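Local coordinates for protein putative oxidoreductase with NAD(P)-binding Rossmann-fold domain (Clostridium difficile, PDB 3UUW) that probably works as a dehydrogenase of the GFO/IDH/MocA family, binding a nicotinamide dinucleotide in its Rossmann-fold domain, with its true substrate not established, at residues Cys67-Tyr80 with Val91-Gln105. Sequence-based numbering, arbitrary orientation.
Sequences CDCIFLHSSTETHY and VHVYVDKPLASTVSQ
His-79, near the start of the helix of a beta-alpha-beta unit in the Rossmann fold, has both ring faces covered and both ring nitrogens bonded: Val-95 CG2 sits over the centre of its ring, 3.5 Å from the centroid, and Thr-76 CA covers the opposite face. The rim is just as busy. His-79 ND1 donates to Leu-99 O at 2.9 Å, coming in from above that carbonyl's plane, and makes a weak bond to Pro-98 O, while NE2 donates to Ser-74 O, so both ring nitrogens hold loops in place, including the one after strand 92-95 with its cis peptide before Pro-98. The lysine-proline pair in this loop is a family hallmark; here Lys-97 is salt-bridged to Asp-166.

Upstream, strands 69-72 and 92-95 run parallel, zipped by bonds such as Leu-72 N to Tyr-94 O (2.7 Å). On the face carrying Phe-71 and Tyr-94 the two rings meet obliquely, planes 34° apart, with Phe-71 CD2 3.4 Å from Tyr-94 CD1. At the C-terminal ends of the strands, His-73 ND1 donates to Asp-96 OD2 (3.0 Å) within its own ring plane but above the carboxylate's; Tyr-22 stacks on His-73 and bonds Asp-96 OD1.

At the far end, Tyr-80 swings CG away from its backbone N (chi1 176°), laying its ring almost flat on the Gln-105 amide, planes 6° apart, with Gln-105 CG 3.9 Å from the Tyr-80 ring centroid.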
ATOM      1  N   CYS A  67      33.537  -9.530 -35.211  1.00 23.72           N
ATOM      2  CA  CYS A  67      33.134  -9.568 -33.795  1.00 22.08           C
ATOM      3  C   CYS A  67      33.610 -10.820 -33.084  1.00 21.97           C
ATOM      4  O   CYS A  67      33.878 -11.840 -33.727  1.00 23.73           O
ATOM      5  CB  CYS A  67      31.596  -9.528 -33.699  1.00 21.54           C
ATOM      6  SG  CYS A  67      30.867  -7.999 -34.272  1.00 23.78           S
ATOM      7  N   ASP A  68      33.723 -10.742 -31.760  1.00 20.69           N
ATOM      8  CA  ASP A  68      34.002 -11.907 -30.922  1.00 19.84           C
ATOM      9  C   ASP A  68      32.687 -12.483 -30.379  1.00 19.30           C
ATOM     10  O   ASP A  68      32.620 -13.662 -30.008  1.00 18.33           O
ATOM     11  CB  ASP A  68      34.908 -11.525 -29.748  1.00 21.22           C
ATOM     12  CG  ASP A  68      36.230 -10.962 -30.188  1.00 23.85           C
ATOM     13  OD1 ASP A  68      36.928 -11.650 -30.964  1.00 27.09           O
ATOM     14  OD2 ASP A  68      36.616  -9.840 -29.739  1.00 24.32           O
ATOM     15  N   CYS A  69      31.650 -11.646 -30.336  1.00 17.21           N
ATOM     16  CA  CYS A  69      30.358 -12.057 -29.799  1.00 17.05           C
ATOM     17  C   CYS A  69      29.236 -11.221 -30.397  1.00 17.98           C
ATOM     18  O   CYS A  69      29.458 -10.101 -30.888  1.00 17.81           O
ATOM     19  CB  CYS A  69      30.348 -11.951 -28.276  1.00 16.06           C
ATOM     20  SG  CYS A  69      30.438 -10.258 -27.607  1.00 18.99           S
ATOM     21  N   ILE A  70      28.030 -11.773 -30.337  1.00 16.72           N
ATOM     22  CA  ILE A  70      26.848 -11.163 -30.904  1.00 16.88           C
ATOM     23  C   ILE A  70      25.679 -11.276 -29.940  1.00 15.98           C
ATOM     24  O   ILE A  70      25.454 -12.341 -29.351  1.00 16.84           O
ATOM     25  CB  ILE A  70      26.432 -11.880 -32.210  1.00 17.57           C
ATOM     26  CG1 ILE A  70      27.528 -11.761 -33.287  1.00 21.85           C
ATOM     27  CG2 ILE A  70      25.065 -11.368 -32.736  1.00 18.44           C
ATOM     28  CD1 ILE A  70      27.617 -10.426 -33.966  1.00 23.18           C
ATOM     29  N   PHE A  71      24.952 -10.169 -29.794  1.00 15.44           N
ATOM     30  CA  PHE A  71      23.630 -10.128 -29.144  1.00 14.25           C
ATOM     31  C   PHE A  71      22.613 -10.241 -30.284  1.00 15.55           C
ATOM     32  O   PHE A  71      22.587  -9.414 -31.204  1.00 16.79           O
ATOM     33  CB  PHE A  71      23.427  -8.820 -28.347  1.00 14.28           C
ATOM     34  CG  PHE A  71      24.055  -8.837 -26.987  1.00 15.75           C
ATOM     35  CD1 PHE A  71      25.410  -8.657 -26.826  1.00 17.11           C
ATOM     36  CD2 PHE A  71      23.270  -9.000 -25.860  1.00 16.01           C
ATOM     37  CE1 PHE A  71      25.983  -8.676 -25.578  1.00 17.20           C
ATOM     38  CE2 PHE A  71      23.845  -9.022 -24.601  1.00 16.21           C
ATOM     39  CZ  PHE A  71      25.186  -8.864 -24.464  1.00 14.88           C
ATOM     40  N   LEU A  72      21.837 -11.316 -30.246  1.00 15.58           N
ATOM     41  CA  LEU A  72      20.849 -11.641 -31.269  1.00 15.78           C
ATOM     42  C   LEU A  72      19.423 -11.465 -30.737  1.00 18.83           C
ATOM     43  O   LEU A  72      18.992 -12.143 -29.797  1.00 16.45           O
ATOM     44  CB  LEU A  72      21.064 -13.091 -31.719  1.00 16.71           C
ATOM     45  CG  LEU A  72      20.079 -13.626 -32.724  1.00 17.59           C
ATOM     46  CD1 LEU A  72      20.142 -12.855 -34.031  1.00 17.12           C
ATOM     47  CD2 LEU A  72      20.374 -15.109 -32.961  1.00 19.87           C
ATOM     48  N   HIS A  73      18.690 -10.546 -31.350  1.00 20.97           N
ATOM     49  CA  HIS A  73      17.341 -10.210 -30.877  1.00 23.40           C
ATOM     50  C   HIS A  73      16.335 -10.378 -31.983  1.00 26.07           C
ATOM     51  O   HIS A  73      15.374  -9.625 -32.068  1.00 30.58           O
ATOM     52  CB  HIS A  73      17.302  -8.771 -30.320  1.00 22.90           C
ATOM     53  CG  HIS A  73      18.406  -8.467 -29.359  1.00 20.07           C
ATOM     54  ND1 HIS A  73      18.504  -9.060 -28.116  1.00 22.07           N
ATOM     55  CD2 HIS A  73      19.471  -7.642 -29.464  1.00 19.73           C
ATOM     56  CE1 HIS A  73      19.590  -8.625 -27.508  1.00 22.19           C
ATOM     57  NE2 HIS A  73      20.196  -7.760 -28.301  1.00 22.00           N
ATOM     58  N   SER A  74      16.548 -11.384 -32.819  1.00 27.38           N
ATOM     59  CA  SER A  74      15.644 -11.676 -33.949  1.00 28.70           C
ATOM     60  C   SER A  74      14.463 -12.551 -33.536  1.00 29.27           C
ATOM     61  O   SER A  74      14.392 -13.046 -32.415  1.00 29.94           O
ATOM     62  CB  SER A  74      16.422 -12.351 -35.081  1.00 29.58           C
ATOM     63  OG  SER A  74      16.838 -13.651 -34.712  1.00 31.06           O
ATOM     64  N   SER A  75      13.525 -12.740 -34.458  1.00 30.61           N
ATOM     65  CA  SER A  75      12.348 -13.535 -34.184  1.00 32.13           C
ATOM     66  C   SER A  75      12.743 -14.964 -33.887  1.00 30.50           C
ATOM     67  O   SER A  75      13.673 -15.489 -34.492  1.00 30.98           O
ATOM     68  CB  SER A  75      11.409 -13.537 -35.382  1.00 32.53           C
ATOM     69  OG  SER A  75      11.993 -14.209 -36.486  1.00 36.81           O
ATOM     70  N   THR A  76      11.986 -15.598 -33.002  1.00 29.11           N
ATOM     71  CA  THR A  76      12.268 -16.965 -32.586  1.00 28.47           C
ATOM     72  C   THR A  76      12.492 -17.923 -33.750  1.00 27.66           C
ATOM     73  O   THR A  76      13.385 -18.749 -33.709  1.00 28.28           O
ATOM     74  CB  THR A  76      11.121 -17.510 -31.741  1.00 28.75           C
ATOM     75  OG1 THR A  76      10.963 -16.688 -30.586  1.00 31.25           O
ATOM     76  CG2 THR A  76      11.390 -18.947 -31.316  1.00 28.75           C
ATOM     77  N   GLU A  77      11.688 -17.807 -34.802  1.00 27.81           N
ATOM     78  CA  GLU A  77      11.802 -18.741 -35.924  1.00 28.10           C
ATOM     79  C   GLU A  77      13.129 -18.640 -36.696  1.00 26.60           C
ATOM     80  O   GLU A  77      13.519 -19.584 -37.342  1.00 26.60           O
ATOM     81  CB  GLU A  77      10.620 -18.598 -36.889  1.00 31.36           C
ATOM     82  CG  GLU A  77      10.609 -17.308 -37.690  1.00 36.92           C
ATOM     83  CD  GLU A  77       9.428 -17.225 -38.649  1.00 44.72           C
ATOM     84  OE1 GLU A  77       8.945 -18.286 -39.102  1.00 50.54           O
ATOM     85  OE2 GLU A  77       8.988 -16.096 -38.962  1.00 51.07           O
ATOM     86  N   THR A  78      13.807 -17.500 -36.613  1.00 25.94           N
ATOM     87  CA  THR A  78      15.073 -17.307 -37.315  1.00 26.21           C
ATOM     88  C   THR A  78      16.277 -17.702 -36.460  1.00 24.14           C
ATOM     89  O   THR A  78      17.400 -17.745 -36.949  1.00 23.41           O
ATOM     90  CB  THR A  78      15.256 -15.827 -37.753  1.00 26.11           C
ATOM     91  OG1 THR A  78      15.361 -14.984 -36.600  1.00 30.26           O
ATOM     92  CG2 THR A  78      14.094 -15.370 -38.608  1.00 30.98           C
ATOM     93  N   HIS A  79      16.060 -17.979 -35.182  1.00 22.48           N
ATOM     94  CA  HIS A  79      17.210 -18.289 -34.308  1.00 21.94           C
ATOM     95  C   HIS A  79      18.073 -19.440 -34.807  1.00 21.98           C
ATOM     96  O   HIS A  79      19.298 -19.324 -34.849  1.00 21.95           O
ATOM     97  CB  HIS A  79      16.735 -18.645 -32.905  1.00 21.12           C
ATOM     98  CG  HIS A  79      16.212 -17.489 -32.114  1.00 20.97           C
ATOM     99  ND1 HIS A  79      15.843 -17.619 -30.793  1.00 21.02           N
ATOM    100  CD2 HIS A  79      16.013 -16.187 -32.432  1.00 19.89           C
ATOM    101  CE1 HIS A  79      15.407 -16.456 -30.341  1.00 21.80           C
ATOM    102  NE2 HIS A  79      15.501 -15.569 -31.315  1.00 21.47           N
ATOM    103  N   TYR A  80      17.453 -20.563 -35.126  1.00 22.20           N
ATOM    104  CA  TYR A  80      18.183 -21.782 -35.492  1.00 22.61           C
ATOM    105  C   TYR A  80      19.164 -21.564 -36.637  1.00 22.78           C
ATOM    106  O   TYR A  80      20.341 -21.856 -36.502  1.00 21.75           O
ATOM    107  CB  TYR A  80      17.205 -22.923 -35.774  1.00 24.19           C
ATOM    108  CG  TYR A  80      17.817 -24.225 -36.263  1.00 25.79           C
ATOM    109  CD1 TYR A  80      18.681 -24.970 -35.455  1.00 24.11           C
ATOM    110  CD2 TYR A  80      17.508 -24.726 -37.518  1.00 29.96           C
ATOM    111  CE1 TYR A  80      19.220 -26.157 -35.887  1.00 22.53           C
ATOM    112  CE2 TYR A  80      18.046 -25.904 -37.966  1.00 29.34           C
ATOM    113  CZ  TYR A  80      18.898 -26.622 -37.153  1.00 28.07           C
ATOM    114  OH  TYR A  80      19.411 -27.791 -37.620  1.00 29.23           O
ATOM    115  N   VAL A  91      31.831 -16.951 -33.195  1.00 21.32           N
ATOM    116  CA  VAL A  91      31.396 -15.901 -32.274  1.00 19.91           C
ATOM    117  C   VAL A  91      30.493 -16.466 -31.176  1.00 19.04           C
ATOM    118  O   VAL A  91      29.655 -17.315 -31.437  1.00 18.09           O
ATOM    119  CB  VAL A  91      30.677 -14.736 -32.995  1.00 22.38           C
ATOM    120  CG1 VAL A  91      31.578 -14.137 -34.102  1.00 23.73           C
ATOM    121  CG2 VAL A  91      29.366 -15.176 -33.572  1.00 22.38           C
ATOM    122  N   HIS A  92      30.676 -15.962 -29.955  1.00 17.42           N
ATOM    123  CA  HIS A  92      29.797 -16.283 -28.824  1.00 17.52           C
ATOM    124  C   HIS A  92      28.456 -15.646 -29.115  1.00 17.18           C
ATOM    125  O   HIS A  92      28.377 -14.594 -29.778  1.00 17.80           O
ATOM    126  CB  HIS A  92      30.311 -15.700 -27.516  1.00 18.29           C
ATOM    127  CG  HIS A  92      31.702 -16.104 -27.165  1.00 17.86           C
ATOM    128  ND1 HIS A  92      31.995 -17.273 -26.495  1.00 19.61           N
ATOM    129  CD2 HIS A  92      32.884 -15.493 -27.386  1.00 17.89           C
ATOM    130  CE1 HIS A  92      33.297 -17.354 -26.309  1.00 19.56           C
ATOM    131  NE2 HIS A  92      33.862 -16.289 -26.840  1.00 19.65           N
ATOM    132  N   VAL A  93      27.380 -16.246 -28.616  1.00 15.77           N
ATOM    133  CA  VAL A  93      26.049 -15.740 -28.928  1.00 15.49           C
ATOM    134  C   VAL A  93      25.165 -15.622 -27.710  1.00 15.23           C
ATOM    135  O   VAL A  93      25.054 -16.564 -26.924  1.00 15.71           O
ATOM    136  CB  VAL A  93      25.353 -16.651 -29.928  1.00 14.64           C
ATOM    137  CG1 VAL A  93      23.906 -16.154 -30.214  1.00 16.58           C
ATOM    138  CG2 VAL A  93      26.163 -16.711 -31.216  1.00 16.29           C
ATOM    139  N   TYR A  94      24.632 -14.424 -27.513  1.00 14.94           N
ATOM    140  CA  TYR A  94      23.545 -14.188 -26.566  1.00 13.71           C
ATOM    141  C   TYR A  94      22.263 -14.037 -27.377  1.00 13.72           C
ATOM    142  O   TYR A  94      22.209 -13.254 -28.331  1.00 16.16           O
ATOM    143  CB  TYR A  94      23.792 -12.922 -25.758  1.00 14.24           C
ATOM    144  CG  TYR A  94      22.670 -12.526 -24.819  1.00 12.30           C
ATOM    145  CD1 TYR A  94      21.504 -11.875 -25.291  1.00 14.25           C
ATOM    146  CD2 TYR A  94      22.756 -12.804 -23.450  1.00 16.58           C
ATOM    147  CE1 TYR A  94      20.479 -11.514 -24.417  1.00 16.11           C
ATOM    148  CE2 TYR A  94      21.740 -12.444 -22.575  1.00 16.78           C
ATOM    149  CZ  TYR A  94      20.604 -11.806 -23.061  1.00 15.87           C
ATOM    150  OH  TYR A  94      19.612 -11.450 -22.163  1.00 17.16           O
ATOM    151  N   VAL A  95      21.225 -14.782 -27.017  1.00 14.62           N
ATOM    152  CA  VAL A  95      19.951 -14.726 -27.763  1.00 14.09           C
ATOM    153  C   VAL A  95      18.776 -14.645 -26.784  1.00 16.27           C
ATOM    154  O   VAL A  95      18.806 -15.237 -25.705  1.00 15.39           O
ATOM    155  CB  VAL A  95      19.812 -15.969 -28.726  1.00 14.64           C
ATOM    156  CG1 VAL A  95      19.709 -17.274 -27.920  1.00 16.74           C
ATOM    157  CG2 VAL A  95      18.648 -15.839 -29.613  1.00 15.09           C
ATOM    158  N   ASP A  96      17.739 -13.898 -27.156  1.00 18.47           N
ATOM    159  CA  ASP A  96      16.512 -13.904 -26.362  1.00 20.23           C
ATOM    160  C   ASP A  96      15.862 -15.277 -26.382  1.00 20.07           C
ATOM    161  O   ASP A  96      16.081 -16.084 -27.310  1.00 21.59           O
ATOM    162  CB  ASP A  96      15.539 -12.854 -26.847  1.00 21.97           C
ATOM    163  CG  ASP A  96      15.931 -11.480 -26.369  1.00 25.40           C
ATOM    164  OD1 ASP A  96      16.038 -11.275 -25.116  1.00 26.31           O
ATOM    165  OD2 ASP A  96      16.140 -10.616 -27.229  1.00 28.78           O
ATOM    166  N   LYS A  97      15.078 -15.548 -25.344  1.00 19.64           N
ATOM    167  CA  LYS A  97      14.385 -16.817 -25.233  1.00 20.93           C
ATOM    168  C   LYS A  97      13.283 -16.910 -26.279  1.00 20.76           C
ATOM    169  O   LYS A  97      12.790 -15.879 -26.754  1.00 22.97           O
ATOM    170  CB  LYS A  97      13.837 -17.029 -23.805  1.00 21.12           C
ATOM    171  CG  LYS A  97      13.028 -15.892 -23.128  1.00 25.24           C
ATOM    172  CD  LYS A  97      11.655 -15.645 -23.745  1.00 31.21           C
ATOM    173  CE  LYS A  97      11.645 -14.400 -24.588  1.00 32.53           C
ATOM    174  NZ  LYS A  97      10.383 -14.235 -25.341  1.00 31.96           N
ATOM    175  N   PRO A  98      12.950 -18.130 -26.716  1.00 20.25           N
ATOM    176  CA  PRO A  98      13.621 -19.393 -26.410  1.00 19.48           C
ATOM    177  C   PRO A  98      14.821 -19.557 -27.355  1.00 19.14           C
ATOM    178  O   PRO A  98      14.927 -18.842 -28.363  1.00 18.73           O
ATOM    179  CB  PRO A  98      12.544 -20.418 -26.726  1.00 20.44           C
ATOM    180  CG  PRO A  98      11.849 -19.839 -27.880  1.00 21.32           C
ATOM    181  CD  PRO A  98      11.817 -18.344 -27.632  1.00 21.22           C
ATOM    182  N   LEU A  99      15.707 -20.485 -27.049  1.00 18.88           N
ATOM    183  CA  LEU A  99      16.912 -20.706 -27.858  1.00 17.60           C
ATOM    184  C   LEU A  99      16.542 -20.906 -29.334  1.00 19.48           C
ATOM    185  O   LEU A  99      16.997 -20.163 -30.209  1.00 18.83           O
ATOM    186  CB  LEU A  99      17.655 -21.921 -27.327  1.00 16.91           C
ATOM    187  CG  LEU A  99      18.929 -22.351 -28.049  1.00 17.33           C
ATOM    188  CD1 LEU A  99      19.836 -21.147 -28.334  1.00 16.83           C
ATOM    189  CD2 LEU A  99      19.687 -23.403 -27.231  1.00 16.83           C
ATOM    190  N   ALA A 100      15.702 -21.895 -29.602  1.00 18.92           N
ATOM    191  CA  ALA A 100      15.234 -22.150 -30.954  1.00 20.24           C
ATOM    192  C   ALA A 100      13.752 -22.554 -30.954  1.00 20.94           C
ATOM    193  O   ALA A 100      13.145 -22.737 -29.899  1.00 19.20           O
ATOM    194  CB  ALA A 100      16.117 -23.217 -31.617  1.00 18.50           C
ATOM    195  N   SER A 101      13.152 -22.674 -32.136  1.00 21.39           N
ATOM    196  CA  SER A 101      11.741 -23.031 -32.213  1.00 22.64           C
ATOM    197  C   SER A 101      11.403 -24.347 -31.498  1.00 21.80           C
ATOM    198  O   SER A 101      10.295 -24.516 -30.950  1.00 22.16           O
ATOM    199  CB  SER A 101      11.318 -23.103 -33.681  1.00 24.39           C
ATOM    200  OG  SER A 101      11.512 -21.844 -34.308  1.00 28.52           O
ATOM    201  N   THR A 102      12.322 -25.302 -31.547  1.00 20.37           N
ATOM    202  CA  THR A 102      12.141 -26.585 -30.878  1.00 19.86           C
ATOM    203  C   THR A 102      13.324 -26.883 -29.958  1.00 18.60           C
ATOM    204  O   THR A 102      14.404 -26.373 -30.152  1.00 17.71           O
ATOM    205  CB  THR A 102      12.012 -27.768 -31.884  1.00 21.10           C
ATOM    206  OG1 THR A 102      13.287 -28.066 -32.471  1.00 22.21           O
ATOM    207  CG2 THR A 102      10.980 -27.476 -32.987  1.00 23.79           C
ATOM    208  N   VAL A 103      13.092 -27.697 -28.939  1.00 18.31           N
ATOM    209  CA  VAL A 103      14.176 -28.108 -28.038  1.00 17.48           C
ATOM    210  C   VAL A 103      15.252 -28.899 -28.808  1.00 18.25           C
ATOM    211  O   VAL A 103      16.437 -28.725 -28.579  1.00 18.17           O
ATOM    212  CB  VAL A 103      13.637 -28.933 -26.879  1.00 17.45           C
ATOM    213  CG1 VAL A 103      14.785 -29.561 -26.091  1.00 17.28           C
ATOM    214  CG2 VAL A 103      12.764 -28.051 -25.969  1.00 18.16           C
ATOM    215  N   SER A 104      14.810 -29.750 -29.735  1.00 20.76           N
ATOM    216  CA  SER A 104      15.736 -30.555 -30.531  1.00 21.21           C
ATOM    217  C   SER A 104      16.733 -29.654 -31.267  1.00 20.10           C
ATOM    218  O   SER A 104      17.940 -29.896 -31.240  1.00 19.63           O
ATOM    219  CB  SER A 104      14.947 -31.419 -31.511  1.00 23.93           C
ATOM    220  OG  SER A 104      15.769 -32.410 -32.050  1.00 27.10           O
ATOM    221  N   GLN A 105      16.226 -28.596 -31.904  1.00 19.59           N
ATOM    222  CA  GLN A 105      17.104 -27.616 -32.549  1.00 19.15           C
ATOM    223  C   GLN A 105      18.045 -26.988 -31.529  1.00 19.03           C
ATOM    224  O   GLN A 105      19.240 -26.830 -31.788  1.00 16.96           O
ATOM    225  CB  GLN A 105      16.281 -26.525 -33.221  1.00 19.81           C
ATOM    226  CG  GLN A 105      15.617 -26.985 -34.499  1.00 22.71           C
ATOM    227  CD  GLN A 105      14.639 -25.981 -35.024  1.00 24.27           C
ATOM    228  OE1 GLN A 105      14.373 -24.960 -34.393  1.00 25.78           O
ATOM    229  NE2 GLN A 105      14.073 -26.277 -36.176  1.00 30.54           N
TER
HETATM  230  O   HOH W   1      14.579 -21.252 -34.456  1.00 22.91           O
HETATM  231  O   HOH W   2      12.977 -14.870 -29.304  1.00 40.26           O